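Local coordinates for uncharacterized protein Dfer_1899 (Dyadobacter fermentans, PDB 5HX0) that is of unknown function but, as a sialidase-like BNR-repeat beta-propeller, may bind or act on carbohydrate, at residues 44-49 with 105-110; 115-120 with 169-174; 122-127 with 139-144; 381-386 with 395-400. All coordinates share one frame; numbering follows the deposited sequence.

Contact 1 of 4, residues 44-49 with 105-110; sequences KVEDVV and DGKTWT
Val48 of strand 42-51 and Lys107 of the loop 105-110 bring their CA atoms to 6.4 Å, with no backbone hydrogen bond between the segments, and the meeting is left to side chains and a water. Its polar part is a salt bridge in which Lys107 NZ gives a hydrogen bond of 2.9 Å to Glu46 OE1, arriving 36° above the carboxylate plane, and a second, weak one to Glu46 OE2. Lys107 runs extended as far as CE and then bends at chi4 (37°), which places NZ on the carboxylate; the two side chains cross at about a right angle. Lys107 is modelled in two conformers, so the pairing may not be permanent. Nearby, Val48 CG2 rests 3.9 Å from Gly106 O, and one water donates to both Val49 O (2.8 Å) and Lys107 O (2.9 Å).

The loop is shaped by its own sequence. Asp105 OD1 accepts from Lys107 N and from Thr108 N, an Asx turn within a wider Asx motif, and Ser103 OG bonds to the backbone around it. With Trp109 it resembles a shortened Asp-box of BNR repeats and likewise lies between the third and fourth strands of its blade. Trp109 turns inward onto Val101, Leu73 and Ile71 of its own blade and Leu380 of the last one, while strand 42-51 lies along strand 393-401, with a classic bulge at Val45 and Glu46 facing Ile398.

Contact 2 of 4, residues 115-120 with 169-174; sequences LIYSHP and GGYVLR
The His119 and Tyr171 rings stack face to face, centroids 4.0 Å apart and planes at 24°, with Tyr171 CE2 over the imidazole face, offset toward its rim. At the imidazole edge, in its plane, lies Tyr117 OH, 2.6 Å from His119 ND1 in a hydrogen bond whose donor is not settled. The Tyr117 ring has His119 N over one face and Leu173 CD2 over the opposite one, a CH-pi contact 3.9 Å from the ring centroid. Tyr117 also meets Tyr171 obliquely, CE2 to CE1 at 3.7 Å, so three aromatic rings form one cluster.

This is packing between successive propeller blades: strand 114-117 ends one four-stranded sheet, whereas strand 165-175 belongs to the next, and the short strand axes approach to 9.0 Å without pairing. Pro185, from strand 183-186 of the second blade, packs on Tyr117, Tyr171 and Leu173.

Leu173 packs closely on Tyr117. Its CD1 comes 3.3 Å from Tyr117 CB, and chi2 stands at 147°, away from a staggered value. CD1 also reaches Ile116 CG2 at 4.3 Å. The polar end of Tyr171 is hydrogen-bonded to Ser124 OG of strand 123-131, one strand beyond its immediate neighbour 137-145. The second subunit also reaches this part of the chain: His119 O is bonded to Tyr97 OH of that subunit.

Contact 3 of 4, residues 122-127 with 139-144; sequences GGSQDP and CASYGW. With ACT (acetate ion), chain D.
Gln125 lies between two aromatic side chains of strand 137-145 and treats them differently. Its CB sits over the Tyr142 ring, 3.7 Å from the centroid in a CH-pi contact, whereas its amide carbon CD meets Trp144 at the ring edge, 3.6 Å from CD1, with amide and indole planes 81° apart. The chain bends at chi2 (-64°), which places CD beside the indole. Beyond it, Gln125 NE2 donates to acetate O (3.1 Å), and Arg76 NE holds OE1. Asp126 approaches the same acetate and the Tyr142 hydroxyl, its OD2 2.9 Å from Tyr142 OH, with carboxylate and ring planes 53° apart.

Beneath these groups the backbones pair. Gly123 and Trp144 exchange two hydrogen bonds, and Gln125 N donates to Tyr142 O at 2.8 Å. Ser141 OG, anti to its backbone N, reaches Gln125 O in the carbonyl plane, on a lone pair (2.7 Å).

The arrangement is an antiparallel hairpin of a propeller blade. Acetate here, with tetraethylene glycol near Tyr142 and glycerol near Trp144, probably came from the crystallisation liquor, yet together they are consistent with a ligand pocket, as in sialidase-like propellers.

Contact 4 of 4, residues 381-386 with 395-400; sequences VSYYFN and AGSILE
Tyr383 and Ala395 form one of two hydrogen-bonded pairs in an antiparallel hairpin, the other being Val381 with Ser397. The hairpin joins strands 378-385 and 393-401 of a blade that strand 42-51, from the N-terminal end of the chain, completes along its outer side: the Velcro closure of a beta-propeller. The short strand axes lie 4.6 Å apart at 156°, and each hydrogen-bonded pair exchanges two backbone bonds. Between them Ser382 faces Gly396, whose CA makes a CA-H...O contact of 3.1 Å with Val381 O.

The conformation of Tyr383 explains its contact. Its CG sits between the backbone N and the carbonyl carbon (chi1 41°), which starts the ring back over the partner strand instead of out from the sheet. Ala395 O then lies over the ring centre, 4.0 Å above the plane, and Gly396 N over the same face toward the rim. Ala395 CB touches CE1 at 3.7 Å, and the same methyl also meets Phe385 CB at 4.2 Å. Further along this face, the Val381 and Leu399 side chains cross at a slant, CG2 to CD1 at 4.0 Å, with Leu357 of strand 354-358 packed on both.

Ser382 points to the other face and is bonded through OG to Trp370 O in the neighbouring strand. Arg358 serves twice, making a cation-pi contact with Phe385 and a hydrogen bond with the Tyr383 hydroxyl. Ser397 CB holds OG anti to its carbonyl carbon (chi1 -64°), at the edge and in the plane of the Tyr383 ring, where it accepts from Tyr383 OH at 2.7 Å and is also bonded to Asp47 OD1.

In the fold
The four contacts sample a propeller at different depths. Contacts 3 and 4 are buried hairpins within single blades, held by backbone pairing with aromatic side chains laid over or against the partner strand. Contact 2 is also buried but links two blades through rings and a leucine, with no hydrogen bond across it; its centre is about 6 Å from that of contact 3, and the two share the sheet containing strands 137-145 and 165-175. Contact 1, its centre about 20 Å from that of the chain and partly exposed, relies on a salt bridge and a water. It adjoins contact 4, centres about 8 Å apart, because strands 42-51 and 393-401 are neighbours, so an Asp-box-like loop meets the ring-closing blade there.

Contact 1 of 4, residues 44-49 with 105-110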
# COMPACT_ATOMS: atom_id res chain seq x y z
N LYS A 44 -31.90 -3.84 -20.41
CA LYS A 44 -30.73 -3.07 -20.02
C LYS A 44 -31.08 -1.59 -20.05
O LYS A 44 -31.51 -1.07 -21.07
CB LYS A 44 -29.54 -3.35 -20.94
CG LYS A 44 -28.33 -2.46 -20.58
CD LYS A 44 -27.01 -3.07 -21.04
CE LYS A 44 -26.77 -2.76 -22.48
NZ LYS A 44 -25.37 -3.01 -22.89
N VAL A 45 -30.89 -0.92 -18.92
CA VAL A 45 -31.16 0.51 -18.86
C VAL A 45 -30.04 1.28 -19.54
O VAL A 45 -30.28 2.10 -20.43
CB VAL A 45 -31.35 0.94 -17.40
CG1 VAL A 45 -31.58 2.47 -17.30
CG2 VAL A 45 -32.51 0.19 -16.80
N GLU A 46 -28.80 1.01 -19.15
CA GLU A 46 -27.65 1.70 -19.72
C GLU A 46 -26.39 1.00 -19.23
O GLU A 46 -26.42 0.22 -18.28
CB GLU A 46 -27.63 3.17 -19.32
CG GLU A 46 -27.62 3.38 -17.82
CD GLU A 46 -27.60 4.85 -17.44
OE1 GLU A 46 -27.08 5.67 -18.23
OE2 GLU A 46 -28.12 5.19 -16.35
N ASP A 47 -25.28 1.30 -19.88
CA ASP A 47 -23.97 0.93 -19.39
C ASP A 47 -23.33 2.14 -18.72
O ASP A 47 -23.61 3.28 -19.09
CB ASP A 47 -23.09 0.46 -20.53
CG ASP A 47 -23.63 -0.80 -21.16
OD1 ASP A 47 -24.14 -1.65 -20.41
OD2 ASP A 47 -23.57 -0.92 -22.39
N VAL A 48 -22.48 1.89 -17.71
CA VAL A 48 -21.80 2.98 -17.02
C VAL A 48 -20.31 2.65 -16.90
O VAL A 48 -19.89 1.50 -16.97
CB VAL A 48 -22.40 3.27 -15.63
CG1 VAL A 48 -23.86 3.59 -15.76
CG2 VAL A 48 -22.20 2.08 -14.67
N VAL A 49 -19.51 3.70 -16.76
CA VAL A 49 -18.10 3.58 -16.41
C VAL A 49 -17.97 3.93 -14.93
O VAL A 49 -18.45 4.98 -14.49
CB VAL A 49 -17.21 4.48 -17.29
CG1 VAL A 49 -15.77 4.44 -16.77
CG2 VAL A 49 -17.25 3.98 -18.74
N ASP A 105 -26.24 5.75 -6.26
CA ASP A 105 -27.26 5.34 -7.21
C ASP A 105 -26.83 4.28 -8.21
O ASP A 105 -27.68 3.82 -8.97
CB ASP A 105 -27.78 6.56 -7.99
CG ASP A 105 -26.66 7.37 -8.62
OD1 ASP A 105 -25.53 6.86 -8.82
OD2 ASP A 105 -26.91 8.55 -8.92
N GLY A 106 -25.55 3.89 -8.24
CA GLY A 106 -25.05 2.96 -9.23
C GLY A 106 -24.51 3.62 -10.48
O GLY A 106 -23.85 2.95 -11.30
N LYS A 107 -24.74 4.92 -10.63
CA LYS A 107 -24.44 5.66 -11.84
C LYS A 107 -23.35 6.70 -11.65
O LYS A 107 -22.46 6.84 -12.49
CB LYS A 107 -25.72 6.33 -12.34
CG LYS A 107 -25.62 7.11 -13.62
CD LYS A 107 -27.03 7.45 -14.11
CE LYS A 107 -26.97 8.13 -15.47
NZ LYS A 107 -25.88 7.54 -16.31
N THR A 108 -23.40 7.43 -10.55
CA THR A 108 -22.42 8.44 -10.18
C THR A 108 -21.46 7.86 -9.15
O THR A 108 -21.89 7.44 -8.08
CB THR A 108 -23.15 9.66 -9.61
OG1 THR A 108 -24.03 10.14 -10.63
CG2 THR A 108 -22.17 10.75 -9.22
N TRP A 109 -20.16 7.87 -9.46
CA TRP A 109 -19.17 7.21 -8.60
C TRP A 109 -18.13 8.20 -8.12
O TRP A 109 -17.73 9.10 -8.85
CB TRP A 109 -18.50 6.06 -9.36
CG TRP A 109 -19.49 4.98 -9.63
CD1 TRP A 109 -20.36 4.91 -10.68
CD2 TRP A 109 -19.76 3.86 -8.80
NE1 TRP A 109 -21.13 3.79 -10.56
CE2 TRP A 109 -20.79 3.13 -9.41
CE3 TRP A 109 -19.20 3.38 -7.60
CZ2 TRP A 109 -21.29 1.94 -8.87
CZ3 TRP A 109 -19.70 2.20 -7.06
CH2 TRP A 109 -20.74 1.50 -7.69
N THR A 110 -17.65 7.99 -6.89
CA THR A 110 -16.56 8.81 -6.37
C THR A 110 -15.34 8.68 -7.28
O THR A 110 -15.01 7.56 -7.72
CB THR A 110 -16.19 8.41 -4.94
OG1 THR A 110 -15.94 6.99 -4.90
CG2 THR A 110 -17.33 8.77 -3.98
O HOH W 1 -20.05 7.20 -13.99

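Contact 2 of 4, residues 115-120 with 169-174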
# COMPACT_ATOMS: atom_id res chain seq x y z
N LEU A 115 -8.33 3.47 -0.13
CA LEU A 115 -7.60 2.23 0.10
C LEU A 115 -8.34 1.36 1.10
O LEU A 115 -8.71 1.81 2.19
CB LEU A 115 -6.19 2.53 0.62
CG LEU A 115 -5.38 1.25 0.82
CD1 LEU A 115 -4.85 0.73 -0.48
CD2 LEU A 115 -4.25 1.50 1.75
N ILE A 116 -8.60 0.11 0.71
CA ILE A 116 -9.02 -0.91 1.66
C ILE A 116 -7.81 -1.59 2.28
O ILE A 116 -7.73 -1.74 3.50
CB ILE A 116 -9.95 -1.95 0.98
CG1 ILE A 116 -11.28 -1.31 0.58
CG2 ILE A 116 -10.19 -3.14 1.94
CD1 ILE A 116 -12.16 -2.24 -0.33
N TYR A 117 -6.84 -1.99 1.47
CA TYR A 117 -5.73 -2.75 2.01
C TYR A 117 -4.53 -2.77 1.07
O TYR A 117 -4.68 -3.01 -0.13
CB TYR A 117 -6.16 -4.18 2.30
CG TYR A 117 -5.10 -5.00 3.01
CD1 TYR A 117 -4.71 -4.69 4.31
CD2 TYR A 117 -4.54 -6.12 2.40
CE1 TYR A 117 -3.75 -5.47 4.97
CE2 TYR A 117 -3.59 -6.90 3.04
CZ TYR A 117 -3.20 -6.57 4.33
OH TYR A 117 -2.26 -7.34 4.96
N SER A 118 -3.35 -2.55 1.64
CA SER A 118 -2.08 -2.82 0.98
C SER A 118 -1.30 -3.81 1.82
O SER A 118 -0.98 -3.53 2.99
CB SER A 118 -1.27 -1.53 0.78
OG SER A 118 -1.28 -0.74 1.96
N HIS A 119 -1.02 -4.97 1.26
CA HIS A 119 -0.38 -6.03 2.04
C HIS A 119 1.09 -5.68 2.28
O HIS A 119 1.78 -5.26 1.35
CB HIS A 119 -0.52 -7.35 1.27
CG HIS A 119 -0.29 -8.58 2.09
ND1 HIS A 119 -0.79 -8.75 3.37
CD2 HIS A 119 0.37 -9.73 1.79
CE1 HIS A 119 -0.46 -9.95 3.81
NE2 HIS A 119 0.24 -10.57 2.87
N PRO A 120 1.60 -5.81 3.51
CA PRO A 120 3.02 -5.48 3.74
C PRO A 120 3.98 -6.36 2.97
O PRO A 120 5.14 -5.97 2.77
CB PRO A 120 3.17 -5.67 5.26
CG PRO A 120 1.77 -5.37 5.80
CD PRO A 120 0.87 -6.06 4.76
N GLY A 169 -1.30 -17.17 -1.19
CA GLY A 169 -2.57 -17.65 -0.69
C GLY A 169 -3.38 -16.55 -0.03
O GLY A 169 -3.10 -15.35 -0.16
N GLY A 170 -4.39 -16.97 0.74
CA GLY A 170 -5.46 -16.09 1.12
C GLY A 170 -5.21 -15.25 2.37
O GLY A 170 -4.37 -15.55 3.22
N TYR A 171 -5.98 -14.17 2.46
CA TYR A 171 -6.12 -13.39 3.69
C TYR A 171 -7.44 -12.64 3.59
O TYR A 171 -7.91 -12.36 2.49
CB TYR A 171 -4.95 -12.42 3.91
CG TYR A 171 -4.31 -11.75 2.70
CD1 TYR A 171 -4.82 -10.56 2.16
CD2 TYR A 171 -3.15 -12.26 2.15
CE1 TYR A 171 -4.20 -9.92 1.08
CE2 TYR A 171 -2.52 -11.65 1.08
CZ TYR A 171 -3.04 -10.49 0.55
OH TYR A 171 -2.36 -9.91 -0.50
N VAL A 172 -8.05 -12.36 4.73
CA VAL A 172 -9.38 -11.76 4.80
C VAL A 172 -9.32 -10.57 5.74
O VAL A 172 -8.79 -10.68 6.85
CB VAL A 172 -10.44 -12.77 5.28
CG1 VAL A 172 -11.83 -12.15 5.27
CG2 VAL A 172 -10.40 -14.03 4.44
N LEU A 173 -9.83 -9.43 5.29
CA LEU A 173 -10.03 -8.27 6.15
C LEU A 173 -11.50 -8.20 6.57
O LEU A 173 -12.40 -8.64 5.86
CB LEU A 173 -9.63 -6.99 5.43
CG LEU A 173 -8.26 -7.29 4.84
CD1 LEU A 173 -8.09 -6.58 3.55
CD2 LEU A 173 -7.17 -6.96 5.82
N ARG A 174 -11.73 -7.56 7.71
CA ARG A 174 -13.05 -7.51 8.32
C ARG A 174 -13.33 -6.10 8.81
O ARG A 174 -12.46 -5.46 9.40
CB ARG A 174 -13.08 -8.50 9.49
CG ARG A 174 -14.36 -9.13 9.78
CD ARG A 174 -14.15 -10.36 10.68
NE ARG A 174 -15.43 -10.84 11.15
CZ ARG A 174 -16.03 -10.37 12.23
NH1 ARG A 174 -15.45 -9.41 12.95
NH2 ARG A 174 -17.22 -10.84 12.59

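Contact 3 of 4, residues 122-127 with 139-144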
# COMPACT_ATOMS: atom_id res chain seq x y z
N GLY A 122 3.45 -7.97 -0.20
CA GLY A 122 3.38 -8.05 -1.65
C GLY A 122 2.07 -7.51 -2.20
O GLY A 122 1.38 -6.71 -1.55
N GLY A 123 1.73 -7.97 -3.42
CA GLY A 123 0.55 -7.50 -4.14
C GLY A 123 -0.69 -8.31 -3.80
O GLY A 123 -0.61 -9.52 -3.51
N SER A 124 -1.84 -7.64 -3.80
CA SER A 124 -3.11 -8.25 -3.39
C SER A 124 -4.06 -8.39 -4.58
O SER A 124 -4.03 -7.58 -5.51
CB SER A 124 -3.76 -7.43 -2.29
OG SER A 124 -2.90 -7.39 -1.16
N GLN A 125 -4.93 -9.40 -4.53
CA GLN A 125 -5.77 -9.75 -5.67
C GLN A 125 -7.26 -9.68 -5.35
O GLN A 125 -7.66 -9.72 -4.18
CB GLN A 125 -5.46 -11.18 -6.13
CG GLN A 125 -3.99 -11.41 -6.44
CD GLN A 125 -3.55 -10.57 -7.61
OE1 GLN A 125 -2.78 -9.63 -7.46
NE2 GLN A 125 -4.06 -10.90 -8.80
N ASP A 126 -8.06 -9.65 -6.41
CA ASP A 126 -9.49 -10.00 -6.41
C ASP A 126 -10.20 -9.81 -5.06
O ASP A 126 -10.56 -10.80 -4.41
CB ASP A 126 -9.66 -11.47 -6.82
CG ASP A 126 -9.00 -11.79 -8.16
OD1 ASP A 126 -8.04 -11.11 -8.54
OD2 ASP A 126 -9.45 -12.76 -8.82
N PRO A 127 -10.43 -8.58 -4.61
CA PRO A 127 -11.16 -8.41 -3.34
C PRO A 127 -12.59 -8.91 -3.50
O PRO A 127 -13.31 -8.49 -4.40
CB PRO A 127 -11.13 -6.90 -3.11
CG PRO A 127 -11.06 -6.32 -4.57
CD PRO A 127 -10.23 -7.31 -5.35
N CYS A 139 -13.83 -8.92 3.51
CA CYS A 139 -13.18 -8.68 2.22
C CYS A 139 -12.08 -9.73 2.06
O CYS A 139 -10.99 -9.59 2.62
CB CYS A 139 -12.62 -7.26 2.13
SG CYS A 139 -11.84 -6.92 0.53
N ALA A 140 -12.37 -10.78 1.29
CA ALA A 140 -11.40 -11.83 1.04
C ALA A 140 -10.44 -11.41 -0.06
O ALA A 140 -10.80 -10.69 -1.00
CB ALA A 140 -12.10 -13.13 0.65
N SER A 141 -9.19 -11.86 0.06
CA SER A 141 -8.19 -11.56 -0.96
C SER A 141 -7.17 -12.69 -0.98
O SER A 141 -7.32 -13.70 -0.27
CB SER A 141 -7.56 -10.19 -0.69
OG SER A 141 -6.62 -9.85 -1.70
N TYR A 142 -6.12 -12.51 -1.77
CA TYR A 142 -4.96 -13.40 -1.77
C TYR A 142 -3.81 -12.63 -2.42
O TYR A 142 -4.02 -11.58 -3.02
CB TYR A 142 -5.23 -14.73 -2.48
CG TYR A 142 -5.83 -14.65 -3.88
CD1 TYR A 142 -5.01 -14.65 -5.00
CD2 TYR A 142 -7.22 -14.65 -4.07
CE1 TYR A 142 -5.53 -14.63 -6.28
CE2 TYR A 142 -7.76 -14.61 -5.37
CZ TYR A 142 -6.90 -14.60 -6.46
OH TYR A 142 -7.37 -14.56 -7.76
N GLY A 143 -2.58 -13.15 -2.25
CA GLY A 143 -1.41 -12.34 -2.51
C GLY A 143 -0.29 -13.04 -3.27
O GLY A 143 -0.24 -14.28 -3.38
N TRP A 144 0.63 -12.20 -3.77
CA TRP A 144 1.82 -12.60 -4.51
C TRP A 144 3.03 -11.89 -3.93
O TRP A 144 3.01 -10.66 -3.77
CB TRP A 144 1.72 -12.20 -6.00
CG TRP A 144 0.69 -12.98 -6.75
CD1 TRP A 144 -0.58 -12.58 -7.06
CD2 TRP A 144 0.86 -14.31 -7.27
NE1 TRP A 144 -1.22 -13.59 -7.77
CE2 TRP A 144 -0.35 -14.66 -7.90
CE3 TRP A 144 1.91 -15.23 -7.27
CZ2 TRP A 144 -0.54 -15.89 -8.54
CZ3 TRP A 144 1.73 -16.45 -7.89
CH2 TRP A 144 0.52 -16.78 -8.52
C ACT D . -6.59 -13.25 -11.01
O ACT D . -6.11 -12.88 -9.90
OXT ACT D . -7.85 -13.26 -11.13
CH3 ACT D . -5.68 -13.68 -12.13

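Contact 4 of 4, residues 381-386 with 395-400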
# COMPACT_ATOMS: atom_id res chain seq x y z
N VAL A 381 -24.96 -4.76 -12.66
CA VAL A 381 -23.98 -5.81 -12.91
C VAL A 381 -22.66 -5.08 -13.15
O VAL A 381 -22.45 -4.51 -14.22
CB VAL A 381 -24.36 -6.69 -14.10
CG1 VAL A 381 -23.31 -7.82 -14.26
CG2 VAL A 381 -25.78 -7.25 -13.92
N SER A 382 -21.78 -5.08 -12.15
CA SER A 382 -20.45 -4.53 -12.37
C SER A 382 -19.52 -5.60 -12.93
O SER A 382 -19.77 -6.80 -12.84
CB SER A 382 -19.87 -3.97 -11.06
OG SER A 382 -19.44 -5.03 -10.21
N TYR A 383 -18.41 -5.14 -13.52
CA TYR A 383 -17.39 -6.01 -14.11
C TYR A 383 -16.20 -5.13 -14.41
O TYR A 383 -16.27 -3.91 -14.28
CB TYR A 383 -17.89 -6.75 -15.37
CG TYR A 383 -18.73 -5.89 -16.29
CD1 TYR A 383 -18.13 -5.06 -17.25
CD2 TYR A 383 -20.13 -5.88 -16.19
CE1 TYR A 383 -18.91 -4.26 -18.09
CE2 TYR A 383 -20.91 -5.09 -17.03
CZ TYR A 383 -20.29 -4.28 -17.97
OH TYR A 383 -21.05 -3.49 -18.79
N TYR A 384 -15.07 -5.75 -14.79
CA TYR A 384 -14.02 -4.93 -15.37
C TYR A 384 -13.98 -5.20 -16.87
O TYR A 384 -14.55 -6.19 -17.37
CB TYR A 384 -12.65 -5.12 -14.69
CG TYR A 384 -11.81 -6.31 -15.15
CD1 TYR A 384 -12.13 -7.61 -14.77
CD2 TYR A 384 -10.64 -6.12 -15.93
CE1 TYR A 384 -11.35 -8.71 -15.17
CE2 TYR A 384 -9.85 -7.23 -16.34
CZ TYR A 384 -10.22 -8.52 -15.94
OH TYR A 384 -9.46 -9.63 -16.33
N PHE A 385 -13.39 -4.26 -17.59
CA PHE A 385 -13.64 -4.22 -19.03
C PHE A 385 -12.49 -3.51 -19.73
O PHE A 385 -11.68 -2.82 -19.10
CB PHE A 385 -14.96 -3.51 -19.35
CG PHE A 385 -15.64 -4.06 -20.58
CD1 PHE A 385 -16.22 -5.32 -20.54
CD2 PHE A 385 -15.68 -3.33 -21.76
CE1 PHE A 385 -16.85 -5.85 -21.66
CE2 PHE A 385 -16.28 -3.84 -22.89
CZ PHE A 385 -16.88 -5.11 -22.85
N ASN A 386 -12.42 -3.72 -21.04
CA ASN A 386 -11.56 -2.93 -21.91
C ASN A 386 -12.20 -2.93 -23.29
O ASN A 386 -12.80 -3.93 -23.70
CB ASN A 386 -10.12 -3.46 -22.02
CG ASN A 386 -10.03 -4.72 -22.86
OD1 ASN A 386 -9.83 -4.66 -24.08
ND2 ASN A 386 -10.20 -5.89 -22.22
N ALA A 395 -16.54 -1.13 -15.00
CA ALA A 395 -17.72 -0.68 -15.72
C ALA A 395 -18.93 -1.44 -15.16
O ALA A 395 -18.80 -2.31 -14.29
CB ALA A 395 -17.56 -0.91 -17.22
N GLY A 396 -20.10 -1.13 -15.69
CA GLY A 396 -21.29 -1.84 -15.26
C GLY A 396 -22.40 -1.68 -16.26
O GLY A 396 -22.38 -0.80 -17.14
N SER A 397 -23.38 -2.56 -16.14
CA SER A 397 -24.62 -2.49 -16.89
C SER A 397 -25.75 -2.42 -15.88
O SER A 397 -25.81 -3.26 -14.97
CB SER A 397 -24.78 -3.72 -17.79
OG SER A 397 -23.77 -3.78 -18.78
N ILE A 398 -26.63 -1.45 -16.02
CA ILE A 398 -27.80 -1.35 -15.16
C ILE A 398 -28.98 -2.04 -15.84
O ILE A 398 -29.35 -1.70 -16.97
CB ILE A 398 -28.12 0.11 -14.83
CG1 ILE A 398 -26.94 0.73 -14.06
CG2 ILE A 398 -29.38 0.20 -13.99
CD1 ILE A 398 -27.12 2.21 -13.73
N LEU A 399 -29.57 -3.02 -15.16
CA LEU A 399 -30.68 -3.81 -15.67
C LEU A 399 -31.97 -3.47 -14.93
O LEU A 399 -31.96 -3.24 -13.72
CB LEU A 399 -30.41 -5.31 -15.49
CG LEU A 399 -29.14 -5.84 -16.11
CD1 LEU A 399 -29.13 -7.37 -16.04
CD2 LEU A 399 -29.06 -5.34 -17.54
N GLU A 400 -33.07 -3.45 -15.67
CA GLU A 400 -34.41 -3.40 -15.08
C GLU A 400 -34.97 -4.82 -15.11
O GLU A 400 -35.09 -5.43 -16.18
CB GLU A 400 -35.31 -2.43 -15.84
CG GLU A 400 -36.66 -2.19 -15.16
CD GLU A 400 -37.67 -1.52 -16.08
OE1 GLU A 400 -38.06 -2.15 -17.10
OE2 GLU A 400 -38.05 -0.37 -15.79